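Local structure of amphiphysin (Drosophila melanogaster, 1URU) at residues Q148-Q156 / T169-R179. The protein probably senses and binds curved membranes in endocytosis through its BAR domain, a coiled-coil module. Residues are numbered along the deposited sequence; the frame is centred on the assembly and turned at random.
Sequences QRHSFQNLQ and TKGREQLEEAR
F152 reaches across from helix 92-156 to T169, just before helix 172-239, and to R172 and L175 in its first turn. The two helices form an antiparallel pair in the coiled coil of the BAR domain. This is the end of the pair where the chain turns back through the loop between them. The axes of these two short segments run 158° apart in direction and approach to 10.4 Å.

F152 carries the most contact. Its CG lies anti to the backbone N (chi1 180°), which directs the ring from CB toward helix 172-239. Along one side of the ring, CD2 meets CD2 of L175 at 4.1 Å. Beyond it, CE2 lies near NH1 of R172. On the other side, CD1 comes near the backbone N of R172. CE1 follows, with the carbonyl O of T169 at the ring edge, in plane, 3.5 Å away. At the tip, CZ touches CB of R172 and lies over one face of its guanidinium. R172 bends at chi3, and its guanidinium plane stands 72° from the ring. With an alanine here, the ring's contacts to T169, R172 and L175 would be lost, which would probably open a gap between the helices and leave the R172 guanidinium free to turn.

One turn earlier, Q148 extends toward the second helix. Its CB meets CD1 of L175, and its NE2 lies 3.9 Å from CB of A178. A178 also packs on D144 and Y145, which continues the pairing along helix 92-156.

R149 NH2 comes to 4.0 Å from R179 NH2, a pair of like charges. E176 probably offsets this, since its carboxylate takes NE and NH2 of R179 side-on. The R179 NE to E176 OE1 bond is 2.6 Å long.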
loop_
_atom_site.group_PDB
_atom_site.type_symbol
_atom_site.label_atom_id
_atom_site.label_comp_id
_atom_site.label_asym_id
_atom_site.label_seq_id
_atom_site.Cartn_x
_atom_site.Cartn_y
_atom_site.Cartn_z
ATOM N N GLN A 148 2.336 55.499 17.200
ATOM C CA GLN A 148 2.808 56.440 18.225
ATOM C C GLN A 148 3.674 57.563 17.657
ATOM O O GLN A 148 3.818 58.594 18.308
ATOM C CB GLN A 148 3.586 55.700 19.308
ATOM C CG GLN A 148 2.702 54.873 20.190
ATOM C CD GLN A 148 3.464 54.227 21.312
ATOM O OE1 GLN A 148 4.010 54.918 22.168
ATOM N NE2 GLN A 148 3.504 52.899 21.321
ATOM N N ARG A 149 4.257 57.347 16.472
ATOM C CA ARG A 149 4.960 58.394 15.722
ATOM C C ARG A 149 3.951 59.450 15.291
ATOM O O ARG A 149 4.150 60.634 15.522
ATOM C CB ARG A 149 5.656 57.835 14.474
ATOM C CG ARG A 149 7.122 57.449 14.677
ATOM C CD ARG A 149 8.148 58.320 13.918
ATOM N NE ARG A 149 9.238 58.800 14.791
ATOM C CZ ARG A 149 9.962 59.917 14.596
ATOM N NH1 ARG A 149 9.756 60.712 13.541
ATOM N NH2 ARG A 149 10.914 60.239 15.472
ATOM N N HIS A 150 2.883 58.996 14.638
ATOM C CA HIS A 150 1.686 59.808 14.366
ATOM C C HIS A 150 1.170 60.477 15.666
ATOM O O HIS A 150 1.208 61.706 15.778
ATOM C CB HIS A 150 0.618 58.929 13.647
ATOM C CG HIS A 150 -0.806 59.393 13.794
ATOM N ND1 HIS A 150 -1.164 60.717 13.958
ATOM C CD2 HIS A 150 -1.968 58.693 13.773
ATOM C CE1 HIS A 150 -2.479 60.809 14.060
ATOM N NE2 HIS A 150 -2.992 59.596 13.949
ATOM N N SER A 151 0.731 59.675 16.643
ATOM C CA SER A 151 0.187 60.182 17.920
ATOM C C SER A 151 1.075 61.233 18.617
ATOM O O SER A 151 0.553 62.177 19.218
ATOM C CB SER A 151 -0.085 59.010 18.883
ATOM O OG SER A 151 -0.229 59.440 20.225
ATOM N N PHE A 152 2.399 61.069 18.519
ATOM C CA PHE A 152 3.370 61.927 19.208
ATOM C C PHE A 152 3.829 63.127 18.344
ATOM O O PHE A 152 4.346 64.115 18.875
ATOM C CB PHE A 152 4.581 61.093 19.677
ATOM C CG PHE A 152 5.637 61.900 20.393
ATOM C CD1 PHE A 152 5.531 62.156 21.759
ATOM C CD2 PHE A 152 6.720 62.427 19.692
ATOM C CE1 PHE A 152 6.491 62.912 22.411
ATOM C CE2 PHE A 152 7.677 63.181 20.337
ATOM C CZ PHE A 152 7.562 63.425 21.699
ATOM N N GLN A 153 3.639 63.045 17.024
ATOM C CA GLN A 153 3.906 64.177 16.129
ATOM C C GLN A 153 2.811 65.250 16.210
ATOM O O GLN A 153 3.113 66.439 16.076
ATOM C CB GLN A 153 4.082 63.714 14.678
ATOM C CG GLN A 153 5.520 63.307 14.350
ATOM C CD GLN A 153 5.680 62.741 12.945
ATOM O OE1 GLN A 153 4.753 62.142 12.394
ATOM N NE2 GLN A 153 6.865 62.927 12.367
ATOM N N ASN A 154 1.554 64.833 16.408
ATOM C CA ASN A 154 0.443 65.761 16.706
ATOM C C ASN A 154 0.176 65.904 18.232
ATOM O O ASN A 154 -0.927 66.255 18.669
ATOM C CB ASN A 154 -0.834 65.441 15.864
ATOM C CG ASN A 154 -1.657 64.232 16.381
ATOM O OD1 ASN A 154 -1.375 63.640 17.427
ATOM N ND2 ASN A 154 -2.698 63.878 15.625
ATOM N N LEU A 155 1.210 65.591 19.018
ATOM C CA LEU A 155 1.362 66.042 20.400
ATOM C C LEU A 155 2.380 67.201 20.399
ATOM O O LEU A 155 2.182 68.198 21.100
ATOM C CB LEU A 155 1.844 64.878 21.288
ATOM C CG LEU A 155 1.487 64.809 22.792
ATOM C CD1 LEU A 155 1.989 66.032 23.538
ATOM C CD2 LEU A 155 -0.021 64.617 23.042
ATOM N N GLN A 156 3.459 67.039 19.615
ATOM C CA GLN A 156 4.474 68.081 19.351
ATOM C C GLN A 156 3.829 69.320 18.730
ATOM O O GLN A 156 4.160 70.450 19.083
ATOM C CB GLN A 156 5.574 67.567 18.385
ATOM C CG GLN A 156 6.776 66.843 19.043
ATOM C CD GLN A 156 7.734 66.158 18.031
ATOM O OE1 GLN A 156 8.949 66.071 18.270
ATOM N NE2 GLN A 156 7.184 65.666 16.922
ATOM N N THR A 169 4.430 64.768 26.902
ATOM C CA THR A 169 5.448 64.524 25.865
ATOM C C THR A 169 6.643 63.735 26.393
ATOM O O THR A 169 7.630 63.596 25.686
ATOM C CB THR A 169 6.004 65.825 25.229
ATOM O OG1 THR A 169 6.668 66.607 26.229
ATOM C CG2 THR A 169 4.919 66.710 24.692
ATOM N N LYS A 170 6.583 63.255 27.628
ATOM C CA LYS A 170 7.518 62.234 28.067
ATOM C C LYS A 170 6.797 60.873 28.097
ATOM O O LYS A 170 7.037 60.034 28.955
ATOM C CB LYS A 170 8.149 62.631 29.391
ATOM C CG LYS A 170 8.794 64.024 29.346
ATOM C CD LYS A 170 9.120 64.550 30.750
ATOM C CE LYS A 170 8.573 65.971 30.969
ATOM N NZ LYS A 170 8.909 66.544 32.301
ATOM N N GLY A 171 5.864 60.713 27.158
ATOM C CA GLY A 171 5.565 59.444 26.526
ATOM C C GLY A 171 6.411 59.353 25.253
ATOM O O GLY A 171 6.235 58.445 24.435
ATOM N N ARG A 172 7.312 60.327 25.070
ATOM C CA ARG A 172 8.500 60.187 24.220
ATOM C C ARG A 172 9.365 58.999 24.661
ATOM O O ARG A 172 9.994 58.370 23.822
ATOM C CB ARG A 172 9.349 61.472 24.260
ATOM C CG ARG A 172 10.652 61.446 23.435
ATOM C CD ARG A 172 11.730 62.480 23.834
ATOM N NE ARG A 172 11.371 63.887 23.594
ATOM C CZ ARG A 172 11.105 64.459 22.397
ATOM N NH1 ARG A 172 11.116 63.767 21.260
ATOM N NH2 ARG A 172 10.805 65.757 22.344
ATOM N N GLU A 173 9.408 58.702 25.963
ATOM C CA GLU A 173 10.152 57.540 26.463
ATOM C C GLU A 173 9.484 56.255 26.004
ATOM O O GLU A 173 10.141 55.226 25.832
ATOM C CB GLU A 173 10.196 57.504 27.988
ATOM C CG GLU A 173 10.777 58.731 28.679
ATOM C CD GLU A 173 10.180 58.929 30.074
ATOM O OE1 GLU A 173 9.685 57.924 30.663
ATOM O OE2 GLU A 173 10.197 60.081 30.581
ATOM N N GLN A 174 8.166 56.333 25.849
ATOM C CA GLN A 174 7.330 55.202 25.465
ATOM C C GLN A 174 7.432 54.902 23.961
ATOM O O GLN A 174 7.351 53.745 23.544
ATOM C CB GLN A 174 5.880 55.503 25.856
ATOM C CG GLN A 174 5.039 54.302 26.304
ATOM C CD GLN A 174 3.538 54.624 26.302
ATOM O OE1 GLN A 174 2.701 53.724 26.139
ATOM N NE2 GLN A 174 3.199 55.908 26.475
ATOM N N LEU A 175 7.598 55.953 23.160
ATOM C CA LEU A 175 7.878 55.835 21.726
ATOM C C LEU A 175 9.229 55.158 21.483
ATOM O O LEU A 175 9.356 54.312 20.600
ATOM C CB LEU A 175 7.891 57.229 21.095
ATOM C CG LEU A 175 8.285 57.398 19.628
ATOM C CD1 LEU A 175 7.125 56.995 18.726
ATOM C CD2 LEU A 175 8.695 58.831 19.359
ATOM N N GLU A 176 10.236 55.522 22.264
ATOM C CA GLU A 176 11.539 54.893 22.139
ATOM C C GLU A 176 11.506 53.457 22.606
ATOM O O GLU A 176 12.443 52.723 22.369
ATOM C CB GLU A 176 12.610 55.642 22.937
ATOM C CG GLU A 176 12.797 57.113 22.565
ATOM C CD GLU A 176 13.188 57.332 21.113
ATOM O OE1 GLU A 176 13.748 56.396 20.483
ATOM O OE2 GLU A 176 12.926 58.450 20.612
ATOM N N GLU A 177 10.459 53.061 23.317
ATOM C CA GLU A 177 10.283 51.660 23.651
ATOM C C GLU A 177 9.804 50.906 22.426
ATOM O O GLU A 177 10.338 49.863 22.100
ATOM C CB GLU A 177 9.276 51.460 24.786
ATOM C CG GLU A 177 9.613 52.156 26.095
ATOM C CD GLU A 177 10.934 51.721 26.721
ATOM O OE1 GLU A 177 11.580 50.735 26.242
ATOM O OE2 GLU A 177 11.316 52.385 27.721
ATOM N N ALA A 178 8.784 51.431 21.754
ATOM C CA ALA A 178 8.202 50.738 20.607
ATOM C C ALA A 178 9.203 50.636 19.445
ATOM O O ALA A 178 9.125 49.721 18.629
ATOM C CB ALA A 178 6.916 51.429 20.163
ATOM N N ARG A 179 10.144 51.572 19.396
ATOM C CA ARG A 179 11.146 51.609 18.345
ATOM C C ARG A 179 12.368 50.765 18.705
ATOM O O ARG A 179 12.924 50.127 17.847
ATOM C CB ARG A 179 11.539 53.051 18.052
ATOM C CG ARG A 179 12.705 53.224 17.092
ATOM C CD ARG A 179 13.895 53.989 17.696
ATOM N NE ARG A 179 13.491 55.344 18.105
ATOM C CZ ARG A 179 13.265 56.361 17.253
ATOM N NH1 ARG A 179 13.399 56.199 15.934
ATOM N NH2 ARG A 179 12.889 57.545 17.725
#